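UPF0131 protein ykqA (Bacillus subtilis, PDB 2QIK) is a putative gamma-glutamylcyclotransferase of the AIG2-like family. Local coordinates at residues 244-247 with 248-252. Numbering follows the deposited sequence.
Sequences PQHY and QIEIE
One face of the Tyr247 ring receives CG1 of Ile251, while CD1 of the same isoleucine packs 3.6 Å from CE2 of Tyr247 and stays near CZ and OH. A first torsion of 178° turns the Tyr247 ring to the terminal methyl of the residue one turn on. The ring also makes a cation-pi contact with Arg176, and its OH is hydrogen-bonded to the backbone N of Ala177; its contact with a bound citric acid, probably from the crystallisation liquor, is very short and doubtful. Tyr247 CB sits over one face of the His246 ring, toward its rim, and Glu250 OE1 comes obliquely to 4.0 Å from CD2 of His246, the carboxylate and imidazole planes 56° apart. This is the first part of helix 245-258, with Pro244 at the N-cap position; helix 261-273 packs alongside, with Leu267 against Ile251 and Met271 against Gln248. The i to i+4 pattern starts at the cap, where Gln248 N donates to Pro244 O at 2.9 Å, and continues from Ile249 N to Gln245 O, also 2.9 Å. On an exposed flank, Gln245 and Ile249 run alongside each other, CG of Gln245 lying 3.9 Å from CD1 of Ile249.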
loop_
_atom_site.group_PDB
_atom_site.type_symbol
_atom_site.label_atom_id
_atom_site.label_comp_id
_atom_site.label_asym_id
_atom_site.label_seq_id
_atom_site.Cartn_x
_atom_site.Cartn_y
_atom_site.Cartn_z
ATOM N N PRO A 244 -5.338 -19.084 11.055
ATOM C CA PRO A 244 -5.651 -19.836 12.269
ATOM C C PRO A 244 -6.982 -19.334 12.842
ATOM O O PRO A 244 -7.416 -18.228 12.598
ATOM C CB PRO A 244 -4.471 -19.532 13.187
ATOM C CG PRO A 244 -3.975 -18.263 12.701
ATOM C CD PRO A 244 -4.273 -18.114 11.277
ATOM N N GLN A 245 -7.622 -20.160 13.677
ATOM C CA GLN A 245 -8.974 -19.908 14.095
ATOM C C GLN A 245 -9.174 -18.648 14.899
ATOM O O GLN A 245 -10.116 -17.957 14.712
ATOM C CB GLN A 245 -9.461 -21.118 14.962
ATOM C CG GLN A 245 -10.859 -21.170 15.588
ATOM C CD GLN A 245 -11.186 -22.594 16.101
ATOM O OE1 GLN A 245 -11.782 -22.752 17.176
ATOM N NE2 GLN A 245 -10.784 -23.641 15.317
ATOM N N HIS A 246 -8.301 -18.389 15.835
ATOM C CA HIS A 246 -8.393 -17.256 16.743
ATOM C C HIS A 246 -8.411 -15.962 15.906
ATOM O O HIS A 246 -9.352 -15.102 16.044
ATOM C CB HIS A 246 -7.173 -17.416 17.726
ATOM C CG HIS A 246 -5.839 -16.921 17.179
ATOM N ND1 HIS A 246 -5.142 -17.560 16.172
ATOM C CD2 HIS A 246 -5.113 -15.798 17.453
ATOM C CE1 HIS A 246 -4.046 -16.891 15.877
ATOM N NE2 HIS A 246 -4.000 -15.816 16.634
ATOM N N TYR A 247 -7.431 -15.860 14.997
ATOM C CA TYR A 247 -7.280 -14.728 14.034
ATOM C C TYR A 247 -8.488 -14.626 13.097
ATOM O O TYR A 247 -9.002 -13.564 12.906
ATOM C CB TYR A 247 -6.002 -14.919 13.262
ATOM C CG TYR A 247 -5.707 -13.886 12.198
ATOM C CD1 TYR A 247 -5.295 -12.600 12.519
ATOM C CD2 TYR A 247 -5.849 -14.215 10.875
ATOM C CE1 TYR A 247 -5.039 -11.670 11.501
ATOM C CE2 TYR A 247 -5.611 -13.338 9.881
ATOM C CZ TYR A 247 -5.217 -12.056 10.192
ATOM O OH TYR A 247 -4.983 -11.215 9.160
ATOM N N GLN A 248 -8.956 -15.763 12.549
ATOM C CA GLN A 248 -10.115 -15.720 11.703
ATOM C C GLN A 248 -11.330 -15.184 12.431
ATOM O O GLN A 248 -12.131 -14.396 11.896
ATOM C CB GLN A 248 -10.437 -17.097 11.148
ATOM C CG GLN A 248 -11.716 -17.117 10.360
ATOM C CD GLN A 248 -11.990 -18.367 9.498
ATOM O OE1 GLN A 248 -13.167 -18.591 9.024
ATOM N NE2 GLN A 248 -10.972 -19.113 9.255
ATOM N N ILE A 249 -11.457 -15.562 13.706
ATOM C CA ILE A 249 -12.593 -15.023 14.446
ATOM C C ILE A 249 -12.542 -13.513 14.588
ATOM O O ILE A 249 -13.566 -12.852 14.557
ATOM C CB ILE A 249 -12.718 -15.745 15.803
ATOM C CG1 ILE A 249 -13.069 -17.237 15.641
ATOM C CG2 ILE A 249 -13.806 -15.081 16.682
ATOM C CD1 ILE A 249 -12.818 -18.085 16.919
ATOM N N GLU A 250 -11.355 -12.936 14.775
ATOM C CA GLU A 250 -11.220 -11.457 14.839
ATOM C C GLU A 250 -11.721 -10.824 13.562
ATOM O O GLU A 250 -12.493 -9.870 13.590
ATOM C CB GLU A 250 -9.781 -11.081 15.099
ATOM C CG GLU A 250 -9.292 -11.485 16.458
ATOM C CD GLU A 250 -7.800 -11.313 16.623
ATOM O OE1 GLU A 250 -7.154 -12.356 16.857
ATOM O OE2 GLU A 250 -7.246 -10.203 16.652
ATOM N N ILE A 251 -11.312 -11.391 12.416
ATOM C CA ILE A 251 -11.751 -10.865 11.125
ATOM C C ILE A 251 -13.246 -10.929 10.983
ATOM O O ILE A 251 -13.928 -10.002 10.559
ATOM C CB ILE A 251 -11.067 -11.584 9.958
ATOM C CG1 ILE A 251 -9.605 -11.291 10.010
ATOM C CG2 ILE A 251 -11.665 -11.192 8.625
ATOM C CD1 ILE A 251 -8.785 -11.968 8.945
ATOM N N GLU A 252 -13.790 -12.060 11.392
ATOM C CA GLU A 252 -15.217 -12.244 11.267
ATOM C C GLU A 252 -15.978 -11.262 12.107
ATOM O O GLU A 252 -16.979 -10.710 11.647
ATOM C CB GLU A 252 -15.621 -13.692 11.614
ATOM C CG GLU A 252 -15.146 -14.716 10.611
ATOM C CD GLU A 252 -15.667 -16.083 10.859
ATOM O OE1 GLU A 252 -15.377 -16.944 10.041
ATOM O OE2 GLU A 252 -16.398 -16.283 11.832
#